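Local coordinates for protein catalase (Corynebacterium glutamicum, PDB 4B7H) that breaks down hydrogen peroxide as a haem catalase, binds NADPH, and is held here with the inhibitor nitric oxide, at residues R343-Q346 with A347-A351; N332-P335 with G336-L339. All coordinates share one frame; numbering follows the deposited sequence.

Contact 1 (R343-Q346 with A347-A351); sequences RMLQ and ARIFA. With HEM (protoporphyrin IX containing Fe), chain E.
L345 meets I349 one turn on along helix 343-359, the proximal haem helix of catalases, whose RIFAYAD sequence starting at R348 matches the haem-ligand signature of the family. Methyl CD1 of L345 lies 3.9 Å from CD1 of I349. With chi1 at 174° the L345 branch swings to the side of its own carbonyl; the two side chains cross at a slant, and L345 also packs on H212. In the backbone the I349 N-H bonds to L345 O at 3.0 Å. Two residues earlier A347 N donates to R343 O at 3.1 Å, while the A347 CB comes within 3.9 Å of the haem vinyl carbon CBB. Q346 leans out of the helix instead. Its amide links S340 and Y429 of the same chain through NE2, and N45 of the second subunit through OE1, so the polar end of this buried side chain is gripped on both atoms. M344 O takes the R348 amide N at 3.0 Å. The R348 side chain bends at chi3 (73°) to lay its guanidinium against the proximal face of the porphyrin, held by bonds from NE to Y352, from NH1 to H212 and from NH2 to V140. One guanidinium face turns to the pyrrole ring C, with NH2 3.3 Å from haem C4C.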
loop_
_atom_site.group_PDB
_atom_site.type_symbol
_atom_site.label_atom_id
_atom_site.label_comp_id
_atom_site.label_asym_id
_atom_site.label_seq_id
_atom_site.Cartn_x
_atom_site.Cartn_y
_atom_site.Cartn_z
ATOM N N ARG A 343 1.844 -8.819 -30.712
ATOM C CA ARG A 343 2.659 -8.792 -29.497
ATOM C C ARG A 343 2.265 -7.660 -28.553
ATOM O O ARG A 343 2.452 -7.770 -27.335
ATOM C CB ARG A 343 4.152 -8.709 -29.834
ATOM C CG ARG A 343 4.648 -9.864 -30.676
ATOM C CD ARG A 343 6.102 -9.692 -31.026
ATOM N NE ARG A 343 6.482 -10.642 -32.058
ATOM C CZ ARG A 343 7.648 -10.607 -32.689
ATOM N NH1 ARG A 343 8.533 -9.672 -32.371
ATOM N NH2 ARG A 343 7.921 -11.495 -33.638
ATOM N N MET A 344 1.744 -6.566 -29.103
ATOM C CA MET A 344 1.252 -5.478 -28.264
ATOM C C MET A 344 0.070 -5.977 -27.445
ATOM O O MET A 344 0.034 -5.816 -26.219
ATOM C CB MET A 344 0.859 -4.274 -29.119
ATOM C CG MET A 344 2.049 -3.591 -29.795
ATOM S SD MET A 344 2.969 -2.508 -28.696
ATOM C CE MET A 344 1.845 -1.117 -28.678
ATOM N N LEU A 345 -0.888 -6.604 -28.121
ATOM C CA LEU A 345 -2.048 -7.172 -27.449
ATOM C C LEU A 345 -1.620 -8.157 -26.363
ATOM O O LEU A 345 -2.129 -8.111 -25.238
ATOM C CB LEU A 345 -2.975 -7.851 -28.455
ATOM C CG LEU A 345 -4.169 -8.604 -27.864
ATOM C CD1 LEU A 345 -5.044 -7.681 -26.994
ATOM C CD2 LEU A 345 -4.959 -9.268 -29.001
ATOM N N GLN A 346 -0.665 -9.028 -26.673
ATOM C CA GLN A 346 -0.268 -10.050 -25.710
ATOM C C GLN A 346 0.366 -9.441 -24.456
ATOM O O GLN A 346 0.131 -9.911 -23.345
ATOM C CB GLN A 346 0.607 -11.118 -26.378
ATOM C CG GLN A 346 -0.161 -11.824 -27.492
ATOM C CD GLN A 346 0.242 -13.266 -27.720
ATOM O OE1 GLN A 346 1.099 -13.821 -27.023
ATOM N NE2 GLN A 346 -0.391 -13.891 -28.711
ATOM N N ALA A 347 1.144 -8.376 -24.621
ATOM C CA ALA A 347 1.665 -7.650 -23.467
ATOM C C ALA A 347 0.539 -6.986 -22.662
ATOM O O ALA A 347 0.547 -7.026 -21.428
ATOM C CB ALA A 347 2.699 -6.616 -23.903
ATOM N N ARG A 348 -0.430 -6.380 -23.352
ATOM C CA ARG A 348 -1.573 -5.767 -22.681
ATOM C C ARG A 348 -2.352 -6.760 -21.822
ATOM O O ARG A 348 -2.824 -6.408 -20.743
ATOM C CB ARG A 348 -2.516 -5.132 -23.695
ATOM C CG ARG A 348 -1.917 -3.967 -24.450
ATOM C CD ARG A 348 -2.924 -3.406 -25.440
ATOM N NE ARG A 348 -3.979 -2.665 -24.755
ATOM C CZ ARG A 348 -5.238 -2.564 -25.182
ATOM N NH1 ARG A 348 -5.626 -3.174 -26.300
ATOM N NH2 ARG A 348 -6.119 -1.858 -24.478
ATOM N N ILE A 349 -2.479 -8.000 -22.291
ATOM C CA ILE A 349 -3.256 -8.993 -21.550
ATOM C C ILE A 349 -2.663 -9.212 -20.151
ATOM O O ILE A 349 -3.386 -9.499 -19.191
ATOM C CB ILE A 349 -3.383 -10.307 -22.357
ATOM C CG1 ILE A 349 -4.122 -10.057 -23.685
ATOM C CG2 ILE A 349 -4.094 -11.386 -21.557
ATOM C CD1 ILE A 349 -5.538 -9.513 -23.538
ATOM N N PHE A 350 -1.351 -9.025 -20.020
ATOM C CA PHE A 350 -0.719 -9.030 -18.708
ATOM C C PHE A 350 -0.859 -7.698 -17.951
ATOM O O PHE A 350 -1.190 -7.670 -16.763
ATOM C CB PHE A 350 0.770 -9.384 -18.810
ATOM C CG PHE A 350 1.536 -9.038 -17.566
ATOM C CD1 PHE A 350 1.369 -9.790 -16.412
ATOM C CD2 PHE A 350 2.374 -7.933 -17.527
ATOM C CE1 PHE A 350 2.038 -9.466 -15.242
ATOM C CE2 PHE A 350 3.051 -7.604 -16.356
ATOM C CZ PHE A 350 2.883 -8.373 -15.215
ATOM N N ALA A 351 -0.595 -6.600 -18.648
ATOM C CA ALA A 351 -0.290 -5.328 -18.006
ATOM C C ALA A 351 -1.415 -4.657 -17.231
ATOM O O ALA A 351 -1.150 -4.005 -16.225
ATOM C CB ALA A 351 0.279 -4.365 -19.025
HETATM C CHA HEM E . -4.586 2.301 -20.117
HETATM C CHB HEM E . -0.898 -0.772 -20.811
HETATM C CHC HEM E . -1.357 -0.133 -25.587
HETATM C CHD HEM E . -5.785 1.584 -24.797
HETATM C C1A HEM E . -3.547 1.433 -19.888
HETATM C C2A HEM E . -3.097 0.973 -18.587
HETATM C C3A HEM E . -2.089 0.112 -18.795
HETATM C C4A HEM E . -1.863 0.009 -20.216
HETATM C CMA HEM E . -1.273 -0.666 -17.758
HETATM C CAA HEM E . -3.707 1.404 -17.235
HETATM C CBA HEM E . -4.876 0.489 -16.897
HETATM C CGA HEM E . -5.411 0.715 -15.508
HETATM O O1A HEM E . -6.654 0.626 -15.351
HETATM O O2A HEM E . -4.630 0.974 -14.556
HETATM C C1B HEM E . -0.672 -0.855 -22.165
HETATM C C2B HEM E . 0.396 -1.589 -22.806
HETATM C C3B HEM E . 0.277 -1.386 -24.135
HETATM C C4B HEM E . -0.880 -0.545 -24.355
HETATM C CMB HEM E . 1.457 -2.408 -22.042
HETATM C CAB HEM E . 1.118 -1.937 -25.302
HETATM C CBB HEM E . 1.771 -3.096 -25.224
HETATM C C1C HEM E . -2.675 0.228 -25.804
HETATM C C2C HEM E . -3.445 0.087 -27.032
HETATM C C3C HEM E . -4.676 0.572 -26.791
HETATM C C4C HEM E . -4.714 1.005 -25.410
HETATM C CMC HEM E . -2.897 -0.496 -28.358
HETATM C CAC HEM E . -5.922 0.630 -27.708
HETATM C CBC HEM E . -6.136 -0.253 -28.698
HETATM C C1D HEM E . -5.827 1.995 -23.493
HETATM C C2D HEM E . -6.939 2.695 -22.935
HETATM C C3D HEM E . -6.586 2.923 -21.491
HETATM C C4D HEM E . -5.291 2.329 -21.297
HETATM C CMD HEM E . -8.213 3.133 -23.654
HETATM C CAD HEM E . -7.475 3.616 -20.469
HETATM C CBD HEM E . -8.560 2.634 -20.032
HETATM C CGD HEM E . -9.456 3.406 -19.109
HETATM O O1D HEM E . -9.519 3.081 -17.897
HETATM O O2D HEM E . -10.098 4.375 -19.585
HETATM N NA HEM E . -2.779 0.820 -20.867
HETATM N NB HEM E . -1.431 -0.228 -23.129
HETATM N NC HEM E . -3.486 0.787 -24.830
HETATM N ND HEM E . -4.863 1.799 -22.508
HETATM FE FE HEM E . -3.124 0.844 -22.846
#

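Contact 2 (N332-P335 with G336-L339)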
loop_
_atom_site.group_PDB
_atom_site.type_symbol
_atom_site.label_atom_id
_atom_site.label_comp_id
_atom_site.label_asym_id
_atom_site.label_seq_id
_atom_site.Cartn_x
_atom_site.Cartn_y
_atom_site.Cartn_z
ATOM N N ASN A 332 -10.138 -9.125 -20.161
ATOM C CA ASN A 332 -11.515 -9.495 -19.865
ATOM C C ASN A 332 -12.214 -9.959 -21.140
ATOM O O ASN A 332 -13.044 -9.242 -21.712
ATOM C CB ASN A 332 -12.260 -8.328 -19.222
ATOM C CG ASN A 332 -11.873 -8.123 -17.776
ATOM O OD1 ASN A 332 -11.397 -9.051 -17.108
ATOM N ND2 ASN A 332 -12.092 -6.914 -17.273
ATOM N N ILE A 333 -11.853 -11.159 -21.592
ATOM C CA ILE A 333 -12.510 -11.776 -22.727
ATOM C C ILE A 333 -13.512 -12.826 -22.251
ATOM O O ILE A 333 -13.516 -13.215 -21.076
ATOM C CB ILE A 333 -11.498 -12.367 -23.725
ATOM C CG1 ILE A 333 -10.629 -13.450 -23.069
ATOM C CG2 ILE A 333 -10.643 -11.255 -24.332
ATOM C CD1 ILE A 333 -9.718 -14.165 -24.059
ATOM N N VAL A 334 -14.372 -13.261 -23.169
ATOM C CA VAL A 334 -15.456 -14.189 -22.863
ATOM C C VAL A 334 -15.476 -15.266 -23.953
ATOM O O VAL A 334 -14.843 -15.096 -24.999
ATOM C CB VAL A 334 -16.826 -13.456 -22.806
ATOM C CG1 VAL A 334 -16.916 -12.553 -21.585
ATOM C CG2 VAL A 334 -17.069 -12.669 -24.088
ATOM N N PRO A 335 -16.195 -16.383 -23.722
ATOM C CA PRO A 335 -16.281 -17.416 -24.762
ATOM C C PRO A 335 -16.756 -16.852 -26.098
ATOM O O PRO A 335 -17.652 -16.007 -26.121
ATOM C CB PRO A 335 -17.325 -18.390 -24.196
ATOM C CG PRO A 335 -17.180 -18.257 -22.714
ATOM C CD PRO A 335 -16.864 -16.800 -22.476
ATOM N N GLY A 336 -16.150 -17.312 -27.189
ATOM C CA GLY A 336 -16.459 -16.790 -28.509
ATOM C C GLY A 336 -15.540 -15.667 -28.970
ATOM O O GLY A 336 -15.626 -15.233 -30.123
ATOM N N VAL A 337 -14.667 -15.192 -28.082
ATOM C CA VAL A 337 -13.684 -14.163 -28.418
ATOM C C VAL A 337 -12.296 -14.662 -28.034
ATOM O O VAL A 337 -12.114 -15.272 -26.973
ATOM C CB VAL A 337 -13.945 -12.847 -27.658
ATOM C CG1 VAL A 337 -12.868 -11.818 -27.966
ATOM C CG2 VAL A 337 -15.314 -12.294 -28.007
ATOM N N GLY A 338 -11.320 -14.426 -28.904
ATOM C CA GLY A 338 -9.947 -14.791 -28.623
ATOM C C GLY A 338 -8.978 -13.685 -28.992
ATOM O O GLY A 338 -9.379 -12.624 -29.495
ATOM N N LEU A 339 -7.699 -13.951 -28.744
ATOM C CA LEU A 339 -6.623 -13.009 -29.018
ATOM C C LEU A 339 -6.015 -13.288 -30.407
ATOM O O LEU A 339 -6.684 -13.853 -31.281
ATOM C CB LEU A 339 -5.560 -13.103 -27.913
ATOM C CG LEU A 339 -6.129 -13.061 -26.491
ATOM C CD1 LEU A 339 -5.056 -13.310 -25.431
ATOM C CD2 LEU A 339 -6.843 -11.731 -26.244
#
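I333 reaches across to V337 and L339 with its branched end. Its CG1 sits between the backbone N and the carbonyl carbon (chi1 60°), a crowded position that carries CD1 to the carbonyl oxygen V337 O at 3.9 Å, a loose approach to a polar atom. The other branch, CG2, meets two side chains at once: CG1 of V337 and CD2 of L339 are each 4.3 Å from it. I333 also packs on I50 of the third subunit, and its carbonyl oxygen accepts a bond from N26 of that subunit, so a neighbouring subunit packs against this residue.

V334 comes next and supplies the acceptor that closes the turn. Its carbonyl oxygen accepts the amide N of V337 at 3.1 Å, with an N-H...O angle of 147°, completing a type II beta turn from V334 to V337. V334 also touches V337 through side chains, CG2 to CG2 at 4.3 Å. V337 holds CG1 anti to its amide nitrogen, which turns CG1 to I333 and CG2 to V334.

P335 and G336 occupy the two corner positions, as is classical for this turn. The P335 ring, at the corner of the turn, rests on E134 and on P29 of the third subunit. G336 has a positive phi of 94°, where the P335 carbonyl crowds the place a beta carbon would take. Beyond the turn the chain enters the short strand 337-338, which pairs antiparallel with strand 214-217, and G336 and G338 bond through their backbones to I217 and Q215.

Overall arrangement
Coming from the N terminus, the chain leaves helix 319-324, crosses a loop and reaches contact 2, where the turn V334-V337 reverses it into strand 337-338 at the edge of the large antiparallel sheet. A few residues later helix 343-359 starts and contact 1 occupies its first turns. The contacts run in series: neither nests in nor crosses the other, and contact 2 closes before contact 1 opens. They nevertheless touch in space, about 14 Å apart between centres, because L339 packs on L345 and I349, its CD2 lying 3.7 Å from CD1 of I349. The end of the strand is thus tied to the proximal haem helix through L339, and both contacts meet the third subunit.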